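Local coordinates for sterol regulatory element-binding protein cleavage-activating protein (Schizosaccharomyces pombe, PDB 4YHC) that acts as an escort protein required for sre1 processing at low sterol and low oxygen, represented here by its WD40 domain, at residues 36-41 against 442-447; 95-100 against 107-112; 246-251 against 314-319. The protein carries 9 engineered substitutions. All coordinates share one frame; numbering follows the deposited sequence.

How the contacts relate
Following the chain from the N terminus, the 36-41 segment comes first, on the opening strand of the sheet built from residues 33-68. Its partner, 442-447, arrives some 400 residues later, so contact 1 closes a loop that spans nearly the whole domain and brings early and late parts of the chain together close to the chain's centre. Both other contacts nest within that loop. Contact 2 is local: 95-100 and 107-112 pair as a hairpin inside one sheet. Contact 3 then joins the four-stranded sheet of residues 226-259 to the following mixed sheet. Contacts 2 and 3 lie in series, with centres about 37 Å apart; their centres are about 24 Å and 25 Å, respectively, from that of contact 1.

Contact 1: 36-41 against 442-447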
ATOM      1  N   ILE A  36       4.861  -7.823   5.191  1.00 20.87           N
ATOM      2  CA  ILE A  36       3.452  -7.744   5.531  1.00 17.18           C
ATOM      3  C   ILE A  36       2.629  -7.226   4.335  1.00 21.24           C
ATOM      4  O   ILE A  36       3.157  -6.544   3.437  1.00 20.76           O
ATOM      5  CB  ILE A  36       3.226  -6.872   6.753  1.00 18.90           C
ATOM      6  CG1 ILE A  36       3.820  -5.443   6.558  1.00 19.97           C
ATOM      7  CG2 ILE A  36       3.785  -7.550   8.006  1.00 16.73           C
ATOM      8  CD1 ILE A  36       3.407  -4.498   7.633  1.00 20.41           C
ATOM      9  N   ALA A  37       1.337  -7.555   4.311  1.00 17.61           N
ATOM     10  CA  ALA A  37       0.489  -7.131   3.228  1.00 15.84           C
ATOM     11  C   ALA A  37      -0.952  -7.017   3.698  1.00 15.89           C
ATOM     12  O   ALA A  37      -1.327  -7.585   4.692  1.00 18.83           O
ATOM     13  CB  ALA A  37       0.595  -8.128   2.060  1.00 18.62           C
ATOM     14  N   VAL A  38      -1.747  -6.247   2.969  1.00 16.09           N
ATOM     15  CA  VAL A  38      -3.132  -6.096   3.303  1.00 15.81           C
ATOM     16  C   VAL A  38      -3.961  -6.062   2.054  1.00 17.70           C
ATOM     17  O   VAL A  38      -3.525  -5.593   1.005  1.00 19.79           O
ATOM     18  CB  VAL A  38      -3.327  -4.827   4.166  1.00 15.75           C
ATOM     19  CG1 VAL A  38      -3.180  -3.603   3.330  1.00 15.51           C
ATOM     20  CG2 VAL A  38      -4.682  -4.845   4.820  1.00 16.15           C
ATOM     21  N   SER A  39      -5.184  -6.570   2.130  1.00 17.60           N
ATOM     22  CA  SER A  39      -5.999  -6.589   0.948  1.00 18.53           C
ATOM     23  C   SER A  39      -6.447  -5.194   0.605  1.00 23.41           C
ATOM     24  O   SER A  39      -6.567  -4.294   1.472  1.00 18.07           O
ATOM     25  CB  SER A  39      -7.232  -7.534   1.109  1.00 16.22           C
ATOM     26  OG  SER A  39      -8.041  -7.281   2.234  1.00 17.75           O
ATOM     27  N   GLU A  40      -6.782  -5.044  -0.659  1.00 21.38           N
ATOM     28  CA  GLU A  40      -7.235  -3.750  -1.196  1.00 27.85           C
ATOM     29  C   GLU A  40      -8.435  -3.180  -0.494  1.00 25.75           C
ATOM     30  O   GLU A  40      -8.566  -2.003  -0.479  1.00 29.08           O
ATOM     31  CB  GLU A  40      -7.630  -3.882  -2.654  1.00 35.59           C
ATOM     32  CG  GLU A  40      -7.107  -2.738  -3.495  1.00 58.87           C
ATOM     33  CD  GLU A  40      -5.808  -3.130  -4.164  1.00 78.56           C
ATOM     34  OE1 GLU A  40      -4.780  -2.474  -3.861  1.00 86.45           O
ATOM     35  OE2 GLU A  40      -5.820  -4.121  -4.975  1.00 83.95           O
ATOM     36  N   ASN A  41      -9.320  -4.022   0.031  1.00 22.00           N
ATOM     37  CA  ASN A  41     -10.495  -3.592   0.765  1.00 22.97           C
ATOM     38  C   ASN A  41     -10.185  -3.444   2.227  1.00 22.06           C
ATOM     39  O   ASN A  41     -11.051  -3.116   2.972  1.00 23.04           O
ATOM     40  CB  ASN A  41     -11.722  -4.540   0.544  1.00 23.62           C
ATOM     41  CG  ASN A  41     -11.539  -5.928   1.162  1.00 25.99           C
ATOM     42  OD1 ASN A  41     -10.430  -6.326   1.526  1.00 21.98           O
ATOM     43  ND2 ASN A  41     -12.634  -6.713   1.225  1.00 19.51           N
ATOM     44  N   LEU A 442       2.935  -0.752   7.367  1.00 18.79           N
ATOM     45  CA  LEU A 442       1.908  -0.645   6.318  1.00 22.50           C
ATOM     46  C   LEU A 442       0.597  -0.039   6.858  1.00 19.19           C
ATOM     47  O   LEU A 442       0.168  -0.345   7.988  1.00 15.56           O
ATOM     48  CB  LEU A 442       1.673  -2.039   5.778  1.00 22.73           C
ATOM     49  CG  LEU A 442       1.015  -2.230   4.456  1.00 21.37           C
ATOM     50  CD1 LEU A 442       1.844  -1.699   3.304  1.00 26.02           C
ATOM     51  CD2 LEU A 442       0.740  -3.716   4.305  1.00 29.26           C
ATOM     52  N   ALA A 443      -0.038   0.804   6.065  1.00 15.21           N
ATOM     53  CA  ALA A 443      -1.324   1.325   6.432  1.00 15.53           C
ATOM     54  C   ALA A 443      -2.340   0.197   6.396  1.00 19.41           C
ATOM     55  O   ALA A 443      -2.322  -0.607   5.445  1.00 15.55           O
ATOM     56  CB  ALA A 443      -1.765   2.426   5.470  1.00 15.06           C
ATOM     57  N   VAL A 444      -3.255   0.205   7.364  1.00 15.53           N
ATOM     58  CA  VAL A 444      -4.311  -0.741   7.414  1.00 20.78           C
ATOM     59  C   VAL A 444      -5.713  -0.163   7.315  1.00 20.29           C
ATOM     60  O   VAL A 444      -6.678  -0.892   7.196  1.00 20.32           O
ATOM     61  CB  VAL A 444      -3.951  -1.594   8.650  1.00 29.57           C
ATOM     62  CG1 VAL A 444      -4.717  -1.336   9.914  1.00 18.99           C
ATOM     63  CG2 VAL A 444      -3.530  -2.952   8.261  1.00 25.24           C
ATOM     64  N   SER A 445      -5.821   1.154   7.331  1.00 19.66           N
ATOM     65  CA  SER A 445      -7.040   1.852   7.125  1.00 21.30           C
ATOM     66  C   SER A 445      -6.674   3.355   7.066  1.00 16.74           C
ATOM     67  O   SER A 445      -5.504   3.718   7.252  1.00 15.50           O
ATOM     68  CB  SER A 445      -8.053   1.607   8.281  1.00 16.95           C
ATOM     69  OG  SER A 445      -7.858   2.436   9.448  1.00 19.12           O
ATOM     70  N   ASP A 446      -7.684   4.185   6.817  1.00 16.13           N
ATOM     71  CA  ASP A 446      -7.552   5.631   6.866  1.00 17.30           C
ATOM     72  C   ASP A 446      -7.122   6.198   8.267  1.00 18.56           C
ATOM     73  O   ASP A 446      -6.738   7.366   8.375  1.00 18.11           O
ATOM     74  CB  ASP A 446      -8.843   6.252   6.438  1.00 16.69           C
ATOM     75  CG  ASP A 446      -9.139   6.085   4.947  1.00 27.78           C
ATOM     76  OD1 ASP A 446      -8.247   5.712   4.153  1.00 24.08           O
ATOM     77  OD2 ASP A 446     -10.303   6.399   4.556  1.00 28.19           O
ATOM     78  N   ARG A 447      -7.221   5.404   9.317  1.00 15.73           N
ATOM     79  CA  ARG A 447      -6.803   5.841  10.634  1.00 17.86           C
ATOM     80  C   ARG A 447      -5.941   4.843  11.389  1.00 17.40           C
ATOM     81  O   ARG A 447      -5.819   4.909  12.617  1.00 18.37           O
ATOM     82  CB  ARG A 447      -8.030   6.128  11.505  1.00 19.14           C
ATOM     83  CG  ARG A 447      -8.903   7.300  11.045  1.00 26.94           C
ATOM     84  CD  ARG A 447     -10.094   7.454  12.044  1.00 44.40           C
ATOM     85  NE  ARG A 447     -11.305   7.902  11.389  1.00 45.57           N
ATOM     86  CZ  ARG A 447     -12.550   7.551  11.693  1.00 51.82           C
ATOM     87  NH1 ARG A 447     -12.859   6.670  12.656  1.00 38.85           N
ATOM     88  NH2 ARG A 447     -13.523   8.097  10.987  1.00 66.75           N
TER
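Leu442 presses its CD2 methyl against the main chain of Ala37, 3.6 Å from Ala37 CA. The leucine's CG stands anti to the backbone N (chi1 -162°), on the way to that contact. Leu442 CB meets Ile36 CD1 at 3.5 Å, the two side chains lying antiparallel as they pass. Val38 then crosses the leucine obliquely, with Val38 CG1 4.0 Å from Leu442 CD2 and also 3.8 Å from the carbonyl oxygen Ala443 O. The contact is made by van der Waals packing, mostly of apolar side chains, and it joins strand 33-38, in the predicted first WD repeat, to the strand 441-445 of the sheet that strand 20-24 completes. Such a completion, an N-terminal strand added to a C-terminal sheet, is the ring closure of a WD40 propeller, and the contact is the seam between that sheet and the next. The short strand segments run in roughly the same direction, 29° apart, with axes 7.7 Å from each other. Beyond the leucine, Val38 CG2 meets Val444 CG2 at 4.1 Å, with the valines at about a right angle. Phe45 of strand 44-49 touches both Ile36 and Val444.

Contact 2: 95-100 against 107-112; sequences DTLFIL and LMLQHS
Leu97 and His111 face each other as a hydrogen-bonded antiparallel pair, and the bond from Leu97 N to His111 O, 2.8 Å long, is nearly straight at 178°. On their side of the sheet Leu97 CD1 touches Leu109 CD2 at a slant, 3.8 Å away. Leu97 CG sits between the backbone N and the carbonyl carbon (chi1 79°), and it packs against His111 CB. Ile99 lies alongside Leu109, pointing the same way, and puts Ile99 CG1 3.9 Å from that same Leu109 CD2, which thus serves both strand neighbours.

The other face carries Thr96, Phe98 and Gln110. Gln110 runs fully extended, its CG anti to the backbone N (chi1 177°), and Gln110 CG reaches Thr96 CG2 at 3.5 Å. The amide carbon Gln110 CD lies 3.9 Å from Phe98 CE2, an oblique approach to the ring, while Thr96 CG2 sits over one face of the Phe98 ring toward the rim.

The pairing shifts by one residue near the turn. Ile99 O receives Met108 N at 2.8 Å, nearly in line with the carbonyl, and Leu109 N only weakly at 3.3 Å. Farther out, Val89 and Leu91 of strand 88-92 bond the other edge of 96-101, and Ala161 and Ile163 of strand 161-170 cover the face of Leu97, Leu109 and His111. Met108 and Leu109 together opposite Ile99 form a classic beta bulge, set in the hairpin that makes the last two strands of a four-stranded antiparallel WD40 blade.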
ATOM      1  N   ASP A  95       9.026 -22.620  -7.988  1.00 24.47           N
ATOM      2  CA  ASP A  95       8.424 -23.317  -9.123  1.00 33.96           C
ATOM      3  C   ASP A  95       6.936 -23.567  -9.036  1.00 38.45           C
ATOM      4  O   ASP A  95       6.361 -24.129  -9.971  1.00 32.62           O
ATOM      5  CB  ASP A  95       9.124 -24.664  -9.397  1.00 40.98           C
ATOM      6  CG  ASP A  95       9.131 -25.604  -8.219  1.00 44.33           C
ATOM      7  OD1 ASP A  95       8.221 -25.576  -7.374  1.00 45.79           O
ATOM      8  OD2 ASP A  95      10.093 -26.400  -8.137  1.00 53.41           O
ATOM      9  N   THR A  96       6.287 -23.143  -7.950  1.00 30.33           N
ATOM     10  CA  THR A  96       4.857 -23.480  -7.776  1.00 30.24           C
ATOM     11  C   THR A  96       4.043 -22.324  -7.234  1.00 32.62           C
ATOM     12  O   THR A  96       4.513 -21.574  -6.353  1.00 26.46           O
ATOM     13  CB  THR A  96       4.769 -24.673  -6.818  1.00 31.77           C
ATOM     14  OG1 THR A  96       5.792 -25.618  -7.156  1.00 31.17           O
ATOM     15  CG2 THR A  96       3.423 -25.344  -6.851  1.00 28.17           C
ATOM     16  N   LEU A  97       2.823 -22.185  -7.740  1.00 25.96           N
ATOM     17  CA  LEU A  97       1.875 -21.279  -7.151  1.00 27.10           C
ATOM     18  C   LEU A  97       0.752 -22.042  -6.475  1.00 32.17           C
ATOM     19  O   LEU A  97       0.301 -23.134  -6.935  1.00 25.15           O
ATOM     20  CB  LEU A  97       1.376 -20.261  -8.175  1.00 26.34           C
ATOM     21  CG  LEU A  97       0.315 -20.657  -9.178  1.00 25.89           C
ATOM     22  CD1 LEU A  97      -1.110 -20.426  -8.725  1.00 21.14           C
ATOM     23  CD2 LEU A  97       0.564 -19.861 -10.459  1.00 28.16           C
ATOM     24  N   PHE A  98       0.329 -21.481  -5.357  1.00 17.64           N
ATOM     25  CA  PHE A  98      -0.676 -22.065  -4.528  1.00 19.98           C
ATOM     26  C   PHE A  98      -1.739 -21.034  -4.263  1.00 23.47           C
ATOM     27  O   PHE A  98      -1.439 -19.937  -3.824  1.00 26.48           O
ATOM     28  CB  PHE A  98      -0.035 -22.449  -3.197  1.00 19.71           C
ATOM     29  CG  PHE A  98       1.214 -23.311  -3.275  1.00 21.63           C
ATOM     30  CD1 PHE A  98       2.462 -22.759  -3.340  1.00 25.89           C
ATOM     31  CD2 PHE A  98       1.135 -24.697  -3.106  1.00 25.99           C
ATOM     32  CE1 PHE A  98       3.615 -23.517  -3.315  1.00 26.32           C
ATOM     33  CE2 PHE A  98       2.292 -25.480  -3.057  1.00 26.71           C
ATOM     34  CZ  PHE A  98       3.541 -24.888  -3.189  1.00 24.54           C
ATOM     35  N   ILE A  99      -3.000 -21.377  -4.445  1.00 24.02           N
ATOM     36  CA  ILE A  99      -4.118 -20.465  -4.239  1.00 26.12           C
ATOM     37  C   ILE A  99      -4.944 -21.010  -3.097  1.00 27.07           C
ATOM     38  O   ILE A  99      -5.537 -22.125  -3.231  1.00 24.43           O
ATOM     39  CB  ILE A  99      -5.064 -20.375  -5.451  1.00 29.60           C
ATOM     40  CG1 ILE A  99      -4.317 -19.949  -6.721  1.00 29.80           C
ATOM     41  CG2 ILE A  99      -6.260 -19.476  -5.138  1.00 24.40           C
ATOM     42  CD1 ILE A  99      -3.571 -18.652  -6.639  1.00 29.06           C
ATOM     43  N   LEU A 100      -4.971 -20.254  -1.998  1.00 20.71           N
ATOM     44  CA  LEU A 100      -5.736 -20.612  -0.817  1.00 24.17           C
ATOM     45  C   LEU A 100      -6.938 -19.758  -0.566  1.00 27.58           C
ATOM     46  O   LEU A 100      -6.913 -18.515  -0.670  1.00 20.51           O
ATOM     47  CB  LEU A 100      -4.884 -20.573   0.422  1.00 24.21           C
ATOM     48  CG  LEU A 100      -3.727 -21.571   0.475  1.00 37.14           C
ATOM     49  CD1 LEU A 100      -2.486 -20.755   0.757  1.00 40.94           C
ATOM     50  CD2 LEU A 100      -3.886 -22.691   1.522  1.00 27.08           C
ATOM     51  N   LEU A 107      -6.824 -25.314   0.246  1.00 28.89           N
ATOM     52  CA  LEU A 107      -6.008 -25.180  -0.924  1.00 30.20           C
ATOM     53  C   LEU A 107      -6.916 -25.398  -2.078  1.00 31.69           C
ATOM     54  O   LEU A 107      -7.517 -26.449  -2.194  1.00 34.01           O
ATOM     55  CB  LEU A 107      -4.931 -26.241  -0.944  1.00 32.54           C
ATOM     56  CG  LEU A 107      -3.543 -25.982  -1.559  1.00 35.58           C
ATOM     57  CD1 LEU A 107      -3.077 -27.219  -2.263  1.00 35.65           C
ATOM     58  CD2 LEU A 107      -3.368 -24.777  -2.440  1.00 29.31           C
ATOM     59  N   MET A 108      -7.040 -24.410  -2.931  1.00 27.99           N
ATOM     60  CA  MET A 108      -7.971 -24.475  -4.033  1.00 32.79           C
ATOM     61  C   MET A 108      -7.221 -24.990  -5.246  1.00 37.71           C
ATOM     62  O   MET A 108      -7.784 -25.639  -6.121  1.00 33.22           O
ATOM     63  CB  MET A 108      -8.521 -23.094  -4.416  1.00 28.59           C
ATOM     64  CG  MET A 108      -9.072 -22.243  -3.305  1.00 40.61           C
ATOM     65  SD  MET A 108     -10.548 -23.019  -2.650  1.00 70.88           S
ATOM     66  CE  MET A 108     -11.719 -22.582  -3.922  1.00 60.63           C
ATOM     67  N   LEU A 109      -5.951 -24.651  -5.343  1.00 30.27           N
ATOM     68  CA  LEU A 109      -5.244 -24.926  -6.584  1.00 27.26           C
ATOM     69  C   LEU A 109      -3.761 -24.853  -6.347  1.00 31.47           C
ATOM     70  O   LEU A 109      -3.266 -24.079  -5.486  1.00 31.51           O
ATOM     71  CB  LEU A 109      -5.710 -23.951  -7.678  1.00 28.58           C
ATOM     72  CG  LEU A 109      -5.021 -23.945  -9.031  1.00 35.61           C
ATOM     73  CD1 LEU A 109      -5.971 -23.455 -10.089  1.00 37.26           C
ATOM     74  CD2 LEU A 109      -3.795 -23.052  -9.047  1.00 36.06           C
ATOM     75  N   GLN A 110      -3.062 -25.704  -7.080  1.00 25.14           N
ATOM     76  CA  GLN A 110      -1.618 -25.713  -7.130  1.00 26.37           C
ATOM     77  C   GLN A 110      -1.209 -25.847  -8.579  1.00 31.18           C
ATOM     78  O   GLN A 110      -1.770 -26.667  -9.276  1.00 34.91           O
ATOM     79  CB  GLN A 110      -1.102 -26.854  -6.304  1.00 31.39           C
ATOM     80  CG  GLN A 110       0.393 -27.035  -6.328  1.00 40.48           C
ATOM     81  CD  GLN A 110       0.814 -28.196  -5.458  1.00 39.01           C
ATOM     82  OE1 GLN A 110       0.118 -28.530  -4.534  1.00 44.05           O
ATOM     83  NE2 GLN A 110       1.969 -28.781  -5.729  1.00 42.25           N
ATOM     84  N   HIS A 111      -0.203 -25.086  -9.020  1.00 30.17           N
ATOM     85  CA  HIS A 111       0.141 -24.979 -10.436  1.00 28.93           C
ATOM     86  C   HIS A 111       1.600 -24.671 -10.598  1.00 35.95           C
ATOM     87  O   HIS A 111       2.096 -23.727  -9.960  1.00 34.70           O
ATOM     88  CB  HIS A 111      -0.655 -23.869 -11.119  1.00 23.70           C
ATOM     89  CG  HIS A 111      -0.518 -23.866 -12.606  1.00 32.34           C
ATOM     90  ND1 HIS A 111      -1.303 -24.655 -13.420  1.00 33.44           N
ATOM     91  CD2 HIS A 111       0.302 -23.164 -13.430  1.00 27.42           C
ATOM     92  CE1 HIS A 111      -0.973 -24.440 -14.685  1.00 34.91           C
ATOM     93  NE2 HIS A 111       0.010 -23.548 -14.715  1.00 37.18           N
ATOM     94  N   SER A 112       2.305 -25.426 -11.465  1.00 29.63           N
ATOM     95  CA  SER A 112       3.737 -25.210 -11.576  1.00 35.93           C
ATOM     96  C   SER A 112       4.069 -24.181 -12.663  1.00 37.94           C
ATOM     97  O   SER A 112       3.324 -24.040 -13.608  1.00 30.58           O
ATOM     98  CB  SER A 112       4.448 -26.528 -11.728  1.00 41.55           C
ATOM     99  OG  SER A 112       4.226 -27.242 -10.527  1.00 47.65           O
TER

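Contact 3: 246-251 against 314-319; sequences MIDLKN and ILNKWD
Lys250 reaches across Trp318 at about a right angle and lays its tail over one face of the indole. Lys250 CE stands 3.5 Å from the centroid of the Trp318 five-membered ring in a CH-pi contact, and Lys250 NZ follows at 4.1 Å from that centroid in a cation-pi interaction. The chain is extended until its last torsion, chi4 -63°, which turns NZ aside, and Lys250 NZ also bonds to Trp318 O at 2.9 Å. Asn251 ND2 reaches Trp318 O from the opposite face of the carbonyl plane, at 3.0 Å, so two donors grip a single oxygen.

Asp248 and Asn316 likewise lie roughly perpendicular, their carboxylate and amide planes 74° apart. Asn316 ND2 bonds to Asp248 OD1 at 3.1 Å, arriving above the carboxylate plane though within its own amide plane, and it also bonds to Ala233 O. Lys250 N meets Asp248 OD1 from the other face at 2.8 Å, which makes an Asx turn just after strand 243-248. That turn faces strand 311-317, where Leu315 and Asn316 both lie opposite Phe282 in a classic beta bulge. The contact lies between the sheet of residues 226-259 and the mixed sheet that follows. A water donates to both Asp248 OD1 and Lys317 O, adding a bridge between the segments, and Asp248 OD2 is engaged by Gln320 NE2.

Deeper in, the buried Met246 and Leu315 meet crosswise, Met246 SD touching Leu315 CD2 at 3.6 Å, with Ile235 packing on both.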
ATOM      1  N   MET A 246       1.766  13.913 -12.398  1.00 19.63           N
ATOM      2  CA  MET A 246       0.499  13.278 -12.086  1.00 18.44           C
ATOM      3  C   MET A 246      -0.225  13.151 -13.431  1.00 23.24           C
ATOM      4  O   MET A 246      -0.505  14.150 -14.069  1.00 18.55           O
ATOM      5  CB  MET A 246      -0.291  14.056 -11.067  1.00 16.34           C
ATOM      6  CG  MET A 246      -1.637  13.350 -10.750  1.00 17.35           C
ATOM      7  SD  MET A 246      -2.533  14.126  -9.446  1.00 21.80           S
ATOM      8  CE  MET A 246      -3.414  15.319 -10.462  1.00 20.63           C
ATOM      9  N   ILE A 247      -0.414  11.911 -13.892  1.00 21.35           N
ATOM     10  CA  ILE A 247      -0.847  11.638 -15.233  1.00 24.98           C
ATOM     11  C   ILE A 247      -2.226  10.932 -15.246  1.00 24.61           C
ATOM     12  O   ILE A 247      -2.466  10.001 -14.469  1.00 20.17           O
ATOM     13  CB  ILE A 247       0.174  10.756 -15.872  1.00 23.49           C
ATOM     14  CG1 ILE A 247       1.538  11.464 -15.939  1.00 24.94           C
ATOM     15  CG2 ILE A 247      -0.298  10.246 -17.202  1.00 18.14           C
ATOM     16  CD1 ILE A 247       2.662  10.563 -16.331  1.00 28.05           C
ATOM     17  N   ASP A 248      -3.135  11.435 -16.071  1.00 24.63           N
ATOM     18  CA  ASP A 248      -4.464  10.808 -16.327  1.00 21.02           C
ATOM     19  C   ASP A 248      -4.298   9.693 -17.325  1.00 23.41           C
ATOM     20  O   ASP A 248      -3.976   9.895 -18.512  1.00 20.81           O
ATOM     21  CB  ASP A 248      -5.443  11.848 -16.841  1.00 26.07           C
ATOM     22  CG  ASP A 248      -6.784  11.232 -17.357  1.00 54.24           C
ATOM     23  OD1 ASP A 248      -7.155  10.020 -17.085  1.00 43.12           O
ATOM     24  OD2 ASP A 248      -7.475  12.043 -18.044  1.00 60.65           O
ATOM     25  N   LEU A 249      -4.500   8.479 -16.885  1.00 17.26           N
ATOM     26  CA  LEU A 249      -4.246   7.363 -17.787  1.00 21.22           C
ATOM     27  C   LEU A 249      -5.449   7.101 -18.731  1.00 24.37           C
ATOM     28  O   LEU A 249      -5.347   6.345 -19.655  1.00 22.35           O
ATOM     29  CB  LEU A 249      -4.002   6.115 -16.940  1.00 23.78           C
ATOM     30  CG  LEU A 249      -2.681   5.601 -16.416  1.00 34.57           C
ATOM     31  CD1 LEU A 249      -1.469   6.405 -16.782  1.00 30.04           C
ATOM     32  CD2 LEU A 249      -2.739   5.215 -14.965  1.00 28.64           C
ATOM     33  N   LYS A 250      -6.614   7.637 -18.401  1.00 24.46           N
ATOM     34  CA  LYS A 250      -7.803   7.388 -19.235  1.00 21.39           C
ATOM     35  C   LYS A 250      -7.684   8.188 -20.531  1.00 28.14           C
ATOM     36  O   LYS A 250      -7.656   7.624 -21.637  1.00 24.80           O
ATOM     37  CB  LYS A 250      -9.043   7.761 -18.482  1.00 19.03           C
ATOM     38  CG  LYS A 250     -10.346   7.603 -19.280  1.00 26.02           C
ATOM     39  CD  LYS A 250     -11.520   8.131 -18.466  1.00 29.13           C
ATOM     40  CE  LYS A 250     -12.839   7.875 -19.178  1.00 31.75           C
ATOM     41  NZ  LYS A 250     -12.872   8.626 -20.479  1.00 30.12           N
ATOM     42  N   ASN A 251      -7.536   9.496 -20.377  1.00 26.89           N
ATOM     43  CA  ASN A 251      -7.396  10.406 -21.530  1.00 33.02           C
ATOM     44  C   ASN A 251      -5.930  10.748 -21.894  1.00 31.10           C
ATOM     45  O   ASN A 251      -5.706  11.582 -22.706  1.00 27.99           O
ATOM     46  CB  ASN A 251      -8.177  11.678 -21.208  1.00 30.49           C
ATOM     47  CG  ASN A 251      -9.620  11.385 -20.852  1.00 37.23           C
ATOM     48  OD1 ASN A 251     -10.293  10.712 -21.608  1.00 38.06           O
ATOM     49  ND2 ASN A 251     -10.091  11.842 -19.682  1.00 27.74           N
ATOM     50  N   ILE A 314      -9.893  18.792  -7.542  1.00 17.32           N
ATOM     51  CA  ILE A 314     -10.263  17.891  -8.567  1.00 20.33           C
ATOM     52  C   ILE A 314      -9.000  17.260  -9.109  1.00 28.99           C
ATOM     53  O   ILE A 314      -8.253  17.944  -9.795  1.00 19.92           O
ATOM     54  CB  ILE A 314     -11.013  18.622  -9.713  1.00 25.32           C
ATOM     55  CG1 ILE A 314     -12.352  19.139  -9.240  1.00 21.39           C
ATOM     56  CG2 ILE A 314     -11.164  17.734 -10.935  1.00 22.04           C
ATOM     57  CD1 ILE A 314     -12.923  20.222 -10.152  1.00 32.93           C
ATOM     58  N   LEU A 315      -8.785  15.946  -8.811  1.00 24.24           N
ATOM     59  CA  LEU A 315      -7.644  15.191  -9.263  1.00 22.51           C
ATOM     60  C   LEU A 315      -7.753  14.702 -10.652  1.00 23.19           C
ATOM     61  O   LEU A 315      -6.758  14.527 -11.296  1.00 24.82           O
ATOM     62  CB  LEU A 315      -7.426  13.904  -8.439  1.00 26.71           C
ATOM     63  CG  LEU A 315      -6.626  13.846  -7.165  1.00 32.60           C
ATOM     64  CD1 LEU A 315      -6.358  12.353  -6.838  1.00 35.49           C
ATOM     65  CD2 LEU A 315      -5.375  14.706  -7.262  1.00 27.97           C
ATOM     66  N   ASN A 316      -8.935  14.359 -11.125  1.00 17.24           N
ATOM     67  CA  ASN A 316      -9.029  13.884 -12.467  1.00 19.78           C
ATOM     68  C   ASN A 316     -10.499  14.000 -12.934  1.00 23.32           C
ATOM     69  O   ASN A 316     -11.374  14.265 -12.116  1.00 19.70           O
ATOM     70  CB  ASN A 316      -8.514  12.442 -12.597  1.00 21.71           C
ATOM     71  CG  ASN A 316      -8.231  12.044 -14.017  1.00 26.58           C
ATOM     72  OD1 ASN A 316      -8.256  12.892 -14.939  1.00 20.88           O
ATOM     73  ND2 ASN A 316      -7.961  10.746 -14.231  1.00 17.32           N
ATOM     74  N   LYS A 317     -10.722  13.894 -14.232  1.00 18.25           N
ATOM     75  CA  LYS A 317     -12.090  14.012 -14.758  1.00 20.20           C
ATOM     76  C   LYS A 317     -12.261  12.931 -15.771  1.00 24.85           C
ATOM     77  O   LYS A 317     -11.327  12.642 -16.494  1.00 26.80           O
ATOM     78  CB  LYS A 317     -12.372  15.393 -15.398  1.00 21.08           C
ATOM     79  CG  LYS A 317     -12.251  16.559 -14.448  1.00 23.30           C
ATOM     80  CD  LYS A 317     -13.029  17.790 -14.846  1.00 37.21           C
ATOM     81  CE  LYS A 317     -12.289  18.633 -15.849  1.00 52.28           C
ATOM     82  NZ  LYS A 317     -13.203  19.618 -16.542  1.00 65.98           N
ATOM     83  N   TRP A 318     -13.475  12.382 -15.847  1.00 19.12           N
ATOM     84  CA  TRP A 318     -13.825  11.398 -16.810  1.00 19.34           C
ATOM     85  C   TRP A 318     -13.577  11.900 -18.252  1.00 28.53           C
ATOM     86  O   TRP A 318     -12.998  11.177 -19.097  1.00 24.78           O
ATOM     87  CB  TRP A 318     -15.313  11.043 -16.614  1.00 22.29           C
ATOM     88  CG  TRP A 318     -15.707   9.781 -17.287  1.00 24.17           C
ATOM     89  CD1 TRP A 318     -16.274   9.651 -18.536  1.00 27.84           C
ATOM     90  CD2 TRP A 318     -15.540   8.453 -16.789  1.00 26.47           C
ATOM     91  NE1 TRP A 318     -16.492   8.353 -18.803  1.00 23.79           N
ATOM     92  CE2 TRP A 318     -16.031   7.580 -17.777  1.00 29.08           C
ATOM     93  CE3 TRP A 318     -14.992   7.905 -15.614  1.00 24.96           C
ATOM     94  CZ2 TRP A 318     -15.982   6.187 -17.637  1.00 24.55           C
ATOM     95  CZ3 TRP A 318     -14.976   6.544 -15.456  1.00 26.26           C
ATOM     96  CH2 TRP A 318     -15.466   5.689 -16.461  1.00 21.03           C
ATOM     97  N   ASP A 319     -13.973  13.156 -18.464  1.00 23.30           N
ATOM     98  CA  ASP A 319     -13.942  13.878 -19.714  1.00 28.48           C
ATOM     99  C   ASP A 319     -13.308  15.193 -19.367  1.00 30.56           C
ATOM    100  O   ASP A 319     -13.738  15.847 -18.412  1.00 30.92           O
ATOM    101  CB  ASP A 319     -15.380  14.227 -20.200  1.00 43.12           C
ATOM    102  CG  ASP A 319     -16.155  13.013 -20.661  1.00 53.61           C
ATOM    103  OD1 ASP A 319     -15.678  12.295 -21.565  1.00 52.91           O
ATOM    104  OD2 ASP A 319     -17.259  12.786 -20.100  1.00 62.42           O
TER
HETATM  105  O   HOH W   1      -9.951  10.263 -16.440  1.00 28.00           O